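Local coordinates for DNA-damage inducible protein DDI1-like protein (Leishmania major, PDB 5YQ8), which probably cleaves peptide bonds as an aspartic endopeptidase, this chain being the dimeric retroviral protease-like (retropepsin) domain of a longer protein of the DDI1 family, at residues A[9-13]-A[14-18]; A[38-41]-A[42-45]; A[69-73]-A[74-78]; A[90-94]-A[95-99]. All blocks are in the same frame, centred on the assembly; numbering follows the deposited sequence.

Overall arrangement
Following the chain from its N terminus, interaction 1 closes the tight turn between strands 7-12 and 15-21. Interaction 2 folds the loop after helix 32-37 back on itself, interaction 3 closes the second hairpin, between strands 62-71 and 74-83, and interaction 4 leads from strand 90-92 into helix 94-99. Each closes before the next opens, so none nest or cross. They meet in space all the same: Asn-13 of interaction 1 touches Cys-38 of interaction 2, Thr-11 O probably accepts a hydrogen bond from Asn-70 N of interaction 3, and Phe-78 of interaction 3 packs on Ile-92 and Gln-96 of interaction 4. Strands of interactions 1, 3 and 4 belong to one mixed sheet, while interaction 2 lies nearer the surface.

Interaction 1. Residues A[9-13]-A[14-18]; sequences PCTIN and QVLVK
The carbonyl of Ile-12 receives Val-15 N from above its plane, 66° out of it at 3.3 Å, whereas Ile-12 N approaches Val-15 O in the carbonyl plane, 3.1 Å away. These flat peptide groups flank a type I' turn from Ile-12 to Val-15 that closes an antiparallel beta hairpin. Asn-13 and Gln-14 fill its two corners with positive phi, a backbone shape that asparagine tolerates well; Asn-13 ND2 is hydrogen-bonded to Cys-38 O. Farther from the turn, Cys-10 and Val-17 form a hydrogen-bonded pair. Both donors lie nearly in line with the C=O they meet, but the N-H is straight (169°) only for Val-17 N, 2.8 Å from Cys-10 O. On the buried side, Cys-10 SG meets Val-17 CG2 at 3.6 Å, each atom lodged between its own backbone N and carbonyl carbon; Ile-12 CG1 comes to the same methyl at 4.1 Å, the two side chains crossing at about a right angle. These compact, branched or sulfur-bearing residues suit a side lined by Val-69 and Thr-34. On the other side, Leu-16 CD1 lies 3.3 Å from Cys-10 O and 4.0 Å from Thr-11 CG2. A water accepts a hydrogen bond from Gln-14 N at 3.0 Å and is also hydrogen-bonded to Thr-11 OG1. Chemically, the hairpin divides its labour: backbone bonds fix the register, apolar side chains fill the inner side, and water serves polar groups beside the turn.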
loop_
_atom_site.group_PDB
_atom_site.type_symbol
_atom_site.label_atom_id
_atom_site.label_comp_id
_atom_site.label_asym_id
_atom_site.label_seq_id
_atom_site.Cartn_x
_atom_site.Cartn_y
_atom_site.Cartn_z
ATOM N N PRO A 9 -7.075 9.572 -10.554
ATOM C CA PRO A 9 -8.440 10.087 -10.713
ATOM C C PRO A 9 -9.386 9.047 -11.341
ATOM O O PRO A 9 -8.960 8.094 -11.953
ATOM C CB PRO A 9 -8.250 11.274 -11.617
ATOM C CG PRO A 9 -7.044 10.818 -12.507
ATOM C CD PRO A 9 -6.174 9.992 -11.649
ATOM N N CYS A 10 -10.674 9.232 -11.138
ATOM C CA CYS A 10 -11.725 8.426 -11.726
ATOM C C CYS A 10 -13.068 9.118 -11.521
ATOM O O CYS A 10 -13.157 10.115 -10.829
ATOM C CB CYS A 10 -11.784 7.042 -11.038
ATOM S SG CYS A 10 -12.118 6.996 -9.243
ATOM N N THR A 11 -14.138 8.539 -12.059
ATOM C CA THR A 11 -15.493 9.100 -11.906
ATOM C C THR A 11 -16.487 8.003 -11.492
ATOM O O THR A 11 -16.465 6.921 -12.028
ATOM C CB THR A 11 -16.003 9.759 -13.229
ATOM O OG1 THR A 11 -16.091 8.785 -14.286
ATOM C CG2 THR A 11 -15.102 10.842 -13.675
ATOM N N ILE A 12 -17.410 8.325 -10.597
ATOM C CA ILE A 12 -18.522 7.485 -10.240
ATOM C C ILE A 12 -19.784 8.293 -10.447
ATOM O O ILE A 12 -19.976 9.330 -9.769
ATOM C CB ILE A 12 -18.432 7.081 -8.775
ATOM C CG1 ILE A 12 -17.069 6.405 -8.516
ATOM C CG2 ILE A 12 -19.582 6.150 -8.404
ATOM C CD1 ILE A 12 -16.835 5.790 -7.148
ATOM N N ASN A 13 -20.651 7.820 -11.339
ATOM C CA ASN A 13 -21.859 8.532 -11.761
ATOM C C ASN A 13 -21.497 9.941 -12.157
ATOM O O ASN A 13 -21.930 10.878 -11.461
ATOM C CB ASN A 13 -22.888 8.646 -10.656
ATOM C CG ASN A 13 -23.231 7.355 -10.096
ATOM O OD1 ASN A 13 -23.642 6.446 -10.809
ATOM N ND2 ASN A 13 -23.121 7.269 -8.812
ATOM N N GLN A 14 -20.628 10.103 -13.147
ATOM C CA GLN A 14 -20.282 11.427 -13.697
ATOM C C GLN A 14 -19.421 12.337 -12.787
ATOM O O GLN A 14 -18.954 13.351 -13.288
ATOM C CB GLN A 14 -21.602 12.206 -14.066
ATOM C CG GLN A 14 -22.578 11.541 -15.007
ATOM C CD GLN A 14 -21.998 11.461 -16.390
ATOM O OE1 GLN A 14 -21.087 12.214 -16.742
ATOM N NE2 GLN A 14 -22.469 10.507 -17.155
ATOM N N VAL A 15 -19.265 12.018 -11.495
ATOM C CA VAL A 15 -18.664 12.847 -10.495
ATOM C C VAL A 15 -17.199 12.481 -10.337
ATOM O O VAL A 15 -16.827 11.348 -10.190
ATOM C CB VAL A 15 -19.351 12.651 -9.138
ATOM C CG1 VAL A 15 -18.664 13.517 -8.023
ATOM C CG2 VAL A 15 -20.838 12.959 -9.247
ATOM N N LEU A 16 -16.379 13.497 -10.338
ATOM C CA LEU A 16 -14.928 13.293 -10.280
ATOM C C LEU A 16 -14.398 12.993 -8.892
ATOM O O LEU A 16 -14.711 13.741 -7.949
ATOM C CB LEU A 16 -14.204 14.493 -10.843
ATOM C CG LEU A 16 -12.707 14.397 -11.013
ATOM C CD1 LEU A 16 -12.387 13.198 -11.857
ATOM C CD2 LEU A 16 -12.165 15.648 -11.679
ATOM N N VAL A 17 -13.609 11.908 -8.760
ATOM C CA VAL A 17 -13.052 11.526 -7.474
ATOM C C VAL A 17 -11.624 11.048 -7.615
ATOM O O VAL A 17 -11.267 10.458 -8.670
ATOM C CB VAL A 17 -13.924 10.454 -6.791
ATOM C CG1 VAL A 17 -15.233 11.043 -6.238
ATOM C CG2 VAL A 17 -14.302 9.386 -7.753
ATOM N N LYS A 18 -10.791 11.345 -6.616
ATOM C CA LYS A 18 -9.469 10.805 -6.579
ATOM C C LYS A 18 -9.364 9.645 -5.576
ATOM O O LYS A 18 -9.981 9.678 -4.516
ATOM C CB LYS A 18 -8.430 11.870 -6.279
ATOM C CG LYS A 18 -8.296 12.349 -4.848
ATOM C CD LYS A 18 -6.923 12.946 -4.632
ATOM C CE LYS A 18 -6.874 13.586 -3.266
ATOM N NZ LYS A 18 -7.884 14.691 -3.073
HETATM O O HOH W 1 -19.026 7.593 -13.542
#

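Interaction 2. Residues A[38-41]-A[42-45]; sequences CGLM and RLVD
Between Leu-40 and Leu-43, whose backbones are joined by a weak bond, Arg-42 carries the chain round a tight bend, its own side chain leading away from the preceding residues. Its guanidinium has Leu-43 CD2 over one face, 3.7 Å above the plane and offset toward the rim, so a flat cation rests on an aliphatic branch, an arrangement that suits a long arginine at an exposed site. Leu-43 comes next. Its N makes that weak hydrogen bond to Leu-40 O, and its CD1 meets Leu-40 CD2 at 4.2 Å, one leucine branch lying aslant to the other. Val-44 provides the firmer closure: its N is bonded to Met-41 O at 3.0 Å, coming from 68° out of the carbonyl plane. With CG2 set beside its backbone N, Val-44 brings that methyl to 3.2 Å from Leu-40 O and 3.6 Å from Met-41 CE. The methionine reaches it because its chain is bent at both chi2 and chi3, which leaves the two side chains alongside each other and pointing the same way. Asp-45 leaves the bend, its OD2 making a salt bridge with Arg-47 NE and a hydrogen bond with His-65 NE2. Gly-39, the positive-phi residue just beyond helix 32-37, forms its Schellman motif; Leu-40 packs on Ala-35 of that helix, Ile-12 of strand 7-12 and Thr-67 of strand 62-71, while Val-44 rests on Ile-64.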
loop_
_atom_site.group_PDB
_atom_site.type_symbol
_atom_site.label_atom_id
_atom_site.label_comp_id
_atom_site.label_asym_id
_atom_site.label_seq_id
_atom_site.Cartn_x
_atom_site.Cartn_y
_atom_site.Cartn_z
ATOM N N CYS A 38 -21.645 11.210 -4.699
ATOM C CA CYS A 38 -21.804 10.396 -5.876
ATOM C C CYS A 38 -23.206 9.762 -5.947
ATOM O O CYS A 38 -23.503 9.001 -6.863
ATOM C CB CYS A 38 -20.705 9.283 -5.874
ATOM S SG CYS A 38 -19.019 9.939 -6.135
ATOM N N GLY A 39 -24.064 10.051 -4.978
ATOM C CA GLY A 39 -25.426 9.545 -4.996
ATOM C C GLY A 39 -25.530 8.032 -4.735
ATOM O O GLY A 39 -26.360 7.390 -5.322
ATOM N N LEU A 40 -24.707 7.495 -3.838
ATOM C CA LEU A 40 -24.559 6.066 -3.593
ATOM C C LEU A 40 -25.129 5.585 -2.269
ATOM O O LEU A 40 -24.975 4.413 -1.919
ATOM C CB LEU A 40 -23.060 5.712 -3.606
ATOM C CG LEU A 40 -22.254 6.057 -4.837
ATOM C CD1 LEU A 40 -20.826 5.633 -4.632
ATOM C CD2 LEU A 40 -22.869 5.344 -6.042
ATOM N N MET A 41 -25.815 6.441 -1.528
ATOM C CA MET A 41 -26.394 6.026 -0.241
ATOM C C MET A 41 -27.499 5.031 -0.397
ATOM O O MET A 41 -27.631 4.112 0.430
ATOM C CB MET A 41 -26.922 7.225 0.508
ATOM C CG MET A 41 -25.817 8.181 0.914
ATOM S SD MET A 41 -24.903 7.477 2.243
ATOM C CE MET A 41 -23.446 6.825 1.490
ATOM N N ARG A 42 -28.299 5.188 -1.456
ATOM C CA ARG A 42 -29.376 4.253 -1.720
ATOM C C ARG A 42 -28.837 2.811 -1.963
ATOM O O ARG A 42 -29.544 1.832 -1.764
ATOM C CB ARG A 42 -30.175 4.742 -2.914
ATOM C CG ARG A 42 -31.498 4.048 -3.047
ATOM C CD ARG A 42 -31.538 2.959 -4.082
ATOM N NE ARG A 42 -31.065 3.336 -5.409
ATOM C CZ ARG A 42 -30.858 2.434 -6.365
ATOM N NH1 ARG A 42 -31.071 1.129 -6.106
ATOM N NH2 ARG A 42 -30.421 2.820 -7.583
ATOM N N LEU A 43 -27.613 2.723 -2.461
ATOM C CA LEU A 43 -26.928 1.451 -2.705
ATOM C C LEU A 43 -26.242 0.872 -1.470
ATOM O O LEU A 43 -25.800 -0.276 -1.517
ATOM C CB LEU A 43 -25.893 1.646 -3.829
ATOM C CG LEU A 43 -26.422 1.879 -5.247
ATOM C CD1 LEU A 43 -25.271 1.937 -6.241
ATOM C CD2 LEU A 43 -27.364 0.737 -5.616
ATOM N N VAL A 44 -26.124 1.657 -0.398
ATOM C CA VAL A 44 -25.422 1.211 0.774
ATOM C C VAL A 44 -26.272 0.197 1.519
ATOM O O VAL A 44 -27.323 0.555 2.065
ATOM C CB VAL A 44 -25.004 2.379 1.683
ATOM C CG1 VAL A 44 -24.374 1.854 2.991
ATOM C CG2 VAL A 44 -24.035 3.271 0.910
ATOM N N ASP A 45 -25.812 -1.062 1.546
ATOM C CA ASP A 45 -26.491 -2.093 2.297
ATOM C C ASP A 45 -26.110 -1.909 3.740
ATOM O O ASP A 45 -24.946 -1.952 4.066
ATOM C CB ASP A 45 -26.113 -3.487 1.780
ATOM C CG ASP A 45 -26.680 -4.627 2.646
ATOM O OD1 ASP A 45 -27.415 -4.342 3.630
ATOM O OD2 ASP A 45 -26.340 -5.809 2.370
#

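Interaction 3. Residues A[69-73]-A[74-78]; sequences VNLAG and MYIPF
Asn-70 lays its amide nitrogen over one face of the Tyr-75 ring, ND2 being 3.5 Å from CE1, with the amide and ring planes turned 78° apart. An asparagine CG opposite the backbone N (chi1 176°) and a tyrosine CG beside its own N let the two groups cross obliquely on the outer side of the strands. One pair farther from the turn, Val-69 and Ile-76 are hydrogen-bonded in both directions, Ile-76 N to Val-69 O at 2.8 Å. Leu-71 and Met-74 close the beta hairpin of strands 62-71 and 74-83 through a type I' turn, for which Gly-73, able to adopt positive phi easily, is well suited at the second corner beside Ala-72. Met-74 bends at chi3, which brings CE back to 4.1 Å from Ala-72 CB. Ile-76 instead twists its end away from a staggered value (chi2 140°), placing CD1 3.6 Å from Leu-71 CB and close to Leu-71 O. The Leu-71 side chain packs on Leu-111 and Ile-113 of the three-stranded sheet. Phe-78 crosses Val-69 at about a right angle: Val-69 CG2 lies 3.8 Å from Phe-78 CB, and Ile-76 O lies in the plane of the ring, at its edge.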
loop_
_atom_site.group_PDB
_atom_site.type_symbol
_atom_site.label_atom_id
_atom_site.label_comp_id
_atom_site.label_asym_id
_atom_site.label_seq_id
_atom_site.Cartn_x
_atom_site.Cartn_y
_atom_site.Cartn_z
ATOM N N VAL A 69 -17.380 2.301 -11.531
ATOM C CA VAL A 69 -16.335 3.310 -11.431
ATOM C C VAL A 69 -15.535 3.352 -12.722
ATOM O O VAL A 69 -15.000 2.338 -13.177
ATOM C CB VAL A 69 -15.420 2.933 -10.284
ATOM C CG1 VAL A 69 -14.406 4.008 -10.039
ATOM C CG2 VAL A 69 -16.196 2.733 -9.009
ATOM N N ASN A 70 -15.439 4.543 -13.307
ATOM C CA ASN A 70 -14.811 4.732 -14.592
ATOM C C ASN A 70 -13.346 4.999 -14.368
ATOM O O ASN A 70 -12.889 6.147 -14.148
ATOM C CB ASN A 70 -15.483 5.853 -15.390
ATOM C CG ASN A 70 -14.772 6.137 -16.696
ATOM O OD1 ASN A 70 -13.689 6.763 -16.693
ATOM N ND2 ASN A 70 -15.292 5.576 -17.812
ATOM N N LEU A 71 -12.571 3.925 -14.422
ATOM C CA LEU A 71 -11.136 3.989 -14.125
ATOM C C LEU A 71 -10.425 3.537 -15.379
ATOM O O LEU A 71 -10.780 2.491 -15.991
ATOM C CB LEU A 71 -10.822 3.132 -12.896
ATOM C CG LEU A 71 -9.357 3.164 -12.466
ATOM C CD1 LEU A 71 -8.825 4.576 -12.275
ATOM C CD2 LEU A 71 -9.134 2.400 -11.189
ATOM N N ALA A 72 -9.449 4.341 -15.792
ATOM C CA ALA A 72 -8.670 4.107 -17.025
ATOM C C ALA A 72 -9.523 4.150 -18.228
ATOM O O ALA A 72 -9.254 3.382 -19.166
ATOM C CB ALA A 72 -7.861 2.779 -16.959
ATOM N N GLY A 73 -10.530 5.033 -18.216
ATOM C CA GLY A 73 -11.553 5.037 -19.268
ATOM C C GLY A 73 -12.414 3.766 -19.444
ATOM O O GLY A 73 -13.118 3.596 -20.445
ATOM N N MET A 74 -12.370 2.856 -18.479
ATOM C CA MET A 74 -13.179 1.658 -18.535
ATOM C C MET A 74 -14.107 1.688 -17.377
ATOM O O MET A 74 -13.762 2.175 -16.315
ATOM C CB MET A 74 -12.320 0.407 -18.435
ATOM C CG MET A 74 -11.360 0.160 -19.567
ATOM S SD MET A 74 -10.436 -1.362 -19.220
ATOM C CE MET A 74 -9.542 -0.899 -17.784
ATOM N N TYR A 75 -15.329 1.211 -17.592
ATOM C CA TYR A 75 -16.259 0.936 -16.436
ATOM C C TYR A 75 -15.862 -0.290 -15.668
ATOM O O TYR A 75 -15.883 -1.347 -16.231
ATOM C CB TYR A 75 -17.720 0.847 -16.926
ATOM C CG TYR A 75 -18.256 2.225 -17.169
ATOM C CD1 TYR A 75 -17.978 2.895 -18.362
ATOM C CD2 TYR A 75 -18.961 2.910 -16.187
ATOM C CE1 TYR A 75 -18.429 4.180 -18.607
ATOM C CE2 TYR A 75 -19.402 4.226 -16.406
ATOM C CZ TYR A 75 -19.139 4.842 -17.632
ATOM O OH TYR A 75 -19.550 6.140 -17.861
ATOM N N ILE A 76 -15.477 -0.139 -14.404
ATOM C CA ILE A 76 -14.969 -1.213 -13.569
ATOM C C ILE A 76 -15.838 -1.389 -12.307
ATOM O O ILE A 76 -16.046 -0.446 -11.560
ATOM C CB ILE A 76 -13.526 -0.906 -13.149
ATOM C CG1 ILE A 76 -12.676 -1.078 -14.353
ATOM C CG2 ILE A 76 -13.032 -1.873 -12.065
ATOM C CD1 ILE A 76 -11.629 -0.026 -14.425
ATOM N N PRO A 77 -16.340 -2.600 -12.042
ATOM C CA PRO A 77 -17.209 -2.780 -10.913
ATOM C C PRO A 77 -16.393 -2.839 -9.638
ATOM O O PRO A 77 -15.543 -3.748 -9.511
ATOM C CB PRO A 77 -17.894 -4.126 -11.203
ATOM C CG PRO A 77 -16.955 -4.845 -12.071
ATOM C CD PRO A 77 -16.211 -3.827 -12.834
ATOM N N PHE A 78 -16.649 -1.887 -8.709
ATOM C CA PHE A 78 -16.075 -1.854 -7.386
ATOM C C PHE A 78 -17.037 -2.282 -6.307
ATOM O O PHE A 78 -18.223 -2.105 -6.400
ATOM C CB PHE A 78 -15.584 -0.449 -7.063
ATOM C CG PHE A 78 -14.147 -0.217 -7.508
ATOM C CD1 PHE A 78 -13.818 -0.204 -8.878
ATOM C CD2 PHE A 78 -13.123 -0.069 -6.567
ATOM C CE1 PHE A 78 -12.531 -0.046 -9.295
ATOM C CE2 PHE A 78 -11.816 0.105 -6.998
ATOM C CZ PHE A 78 -11.527 0.121 -8.355
#

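Interaction 4. Residues A[90-94]-A[95-99]; sequences LIIGL and DQLKR
Leu-97 N is bonded to Gly-93 O at 3.0 Å, almost straight (171° at the hydrogen), and Lys-98 N to Leu-94 O at 3.1 Å; these are the opening bonds of helix 94-99, with Gly-93 at its N-cap. The sequence Ile-Ile-Gly next to the active-site loop matches the hydrophobic-hydrophobic-glycine element of the aspartic protease fold, and Gly-93 lies about 5 Å from the side chain of Asp-22, the probable catalytic residue. Here glycine suits its place: Asp-95 OD1 settles 3.1 Å from Gly-93 C, and a CB would come too close to that oxygen. Asp-95 OD2 accepts a hydrogen bond from Ser-28 N, and Ser-28 OG one from Gly-93 N, so one serine ties Gly-93 and Asp-95 together. Farther out the contact is apolar. Ile-92 CG2, opposite its backbone N, meets Leu-97 CG at 4.0 Å, the side chains crossing at about a right angle; Leu-97 also packs on Val-21 and on Leu-106 of the second subunit. The extended Lys-98 chain sends NZ to Thr-4 O of that subunit, helping to join the dimer. Near its root, Lys-98 CB and CG each lie 3.2 Å from Leu-94 O.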
loop_
_atom_site.group_PDB
_atom_site.type_symbol
_atom_site.label_atom_id
_atom_site.label_comp_id
_atom_site.label_asym_id
_atom_site.label_seq_id
_atom_site.Cartn_x
_atom_site.Cartn_y
_atom_site.Cartn_z
ATOM N N LEU A 90 -11.510 7.910 -1.254
ATOM C CA LEU A 90 -11.622 6.584 -1.761
ATOM C C LEU A 90 -10.260 5.958 -1.712
ATOM O O LEU A 90 -9.243 6.577 -2.159
ATOM C CB LEU A 90 -12.136 6.640 -3.212
ATOM C CG LEU A 90 -12.406 5.320 -3.896
ATOM C CD1 LEU A 90 -13.355 4.441 -3.104
ATOM C CD2 LEU A 90 -12.969 5.593 -5.275
ATOM N N ILE A 91 -10.242 4.731 -1.185
ATOM C CA ILE A 91 -9.092 3.907 -1.116
ATOM C C ILE A 91 -9.313 2.656 -2.000
ATOM O O ILE A 91 -10.299 1.881 -1.786
ATOM C CB ILE A 91 -8.813 3.505 0.332
ATOM C CG1 ILE A 91 -8.789 4.776 1.182
ATOM C CG2 ILE A 91 -7.483 2.822 0.394
ATOM C CD1 ILE A 91 -8.597 4.584 2.652
ATOM N N ILE A 92 -8.431 2.504 -3.002
ATOM C CA ILE A 92 -8.308 1.303 -3.769
ATOM C C ILE A 92 -7.428 0.320 -2.977
ATOM O O ILE A 92 -6.227 0.493 -2.884
ATOM C CB ILE A 92 -7.712 1.606 -5.116
ATOM C CG1 ILE A 92 -8.656 2.505 -5.887
ATOM C CG2 ILE A 92 -7.523 0.316 -5.929
ATOM C CD1 ILE A 92 -8.163 2.810 -7.275
ATOM N N GLY A 93 -8.025 -0.696 -2.371
ATOM C CA GLY A 93 -7.233 -1.690 -1.626
ATOM C C GLY A 93 -6.772 -2.857 -2.478
ATOM O O GLY A 93 -7.042 -2.978 -3.693
ATOM N N LEU A 94 -6.106 -3.765 -1.801
ATOM C CA LEU A 94 -5.642 -5.016 -2.378
ATOM C C LEU A 94 -6.770 -5.943 -2.881
ATOM O O LEU A 94 -6.566 -6.682 -3.784
ATOM C CB LEU A 94 -4.768 -5.716 -1.328
ATOM C CG LEU A 94 -3.718 -6.711 -1.831
ATOM C CD1 LEU A 94 -2.855 -6.044 -2.882
ATOM C CD2 LEU A 94 -2.916 -7.249 -0.673
ATOM N N ASP A 95 -7.963 -5.905 -2.334
ATOM C CA ASP A 95 -9.078 -6.605 -2.956
ATOM C C ASP A 95 -9.329 -6.232 -4.434
ATOM O O ASP A 95 -9.439 -7.105 -5.317
ATOM C CB ASP A 95 -10.367 -6.360 -2.148
ATOM C CG ASP A 95 -10.424 -4.950 -1.488
ATOM O OD1 ASP A 95 -9.346 -4.251 -1.382
ATOM O OD2 ASP A 95 -11.533 -4.595 -1.011
ATOM N N GLN A 96 -9.488 -4.945 -4.713
ATOM C CA GLN A 96 -9.799 -4.476 -6.075
ATOM C C GLN A 96 -8.559 -4.453 -6.972
ATOM O O GLN A 96 -8.627 -4.736 -8.126
ATOM C CB GLN A 96 -10.469 -3.087 -6.038
ATOM C CG GLN A 96 -11.821 -3.047 -5.315
ATOM C CD GLN A 96 -12.888 -3.780 -6.042
ATOM O OE1 GLN A 96 -12.904 -3.769 -7.269
ATOM N NE2 GLN A 96 -13.795 -4.401 -5.311
ATOM N N LEU A 97 -7.389 -4.160 -6.416
ATOM C CA LEU A 97 -6.127 -4.334 -7.154
ATOM C C LEU A 97 -5.957 -5.751 -7.661
ATOM O O LEU A 97 -5.553 -5.952 -8.791
ATOM C CB LEU A 97 -4.940 -3.956 -6.290
ATOM C CG LEU A 97 -4.648 -2.456 -6.100
ATOM C CD1 LEU A 97 -3.556 -2.219 -5.109
ATOM C CD2 LEU A 97 -4.294 -1.832 -7.440
ATOM N N LYS A 98 -6.283 -6.719 -6.824
ATOM C CA LYS A 98 -6.338 -8.118 -7.205
ATOM C C LYS A 98 -7.553 -8.536 -8.003
ATOM O O LYS A 98 -7.440 -9.215 -8.984
ATOM C CB LYS A 98 -6.208 -9.015 -5.964
ATOM C CG LYS A 98 -4.865 -8.928 -5.274
ATOM C CD LYS A 98 -4.640 -10.254 -4.568
ATOM C CE LYS A 98 -3.200 -10.613 -4.462
ATOM N NZ LYS A 98 -3.135 -11.652 -3.447
ATOM N N ARG A 99 -8.721 -8.061 -7.673
ATOM C CA ARG A 99 -9.913 -8.441 -8.429
ATOM C C ARG A 99 -9.851 -8.069 -9.923
ATOM O O ARG A 99 -10.350 -8.770 -10.791
ATOM C CB ARG A 99 -11.128 -7.777 -7.749
ATOM C CG ARG A 99 -12.363 -7.670 -8.598
ATOM C CD ARG A 99 -12.885 -9.067 -8.916
ATOM N NE ARG A 99 -13.989 -8.861 -9.809
ATOM C CZ ARG A 99 -13.902 -8.780 -11.123
ATOM N NH1 ARG A 99 -12.750 -8.951 -11.751
ATOM N NH2 ARG A 99 -14.976 -8.478 -11.816
#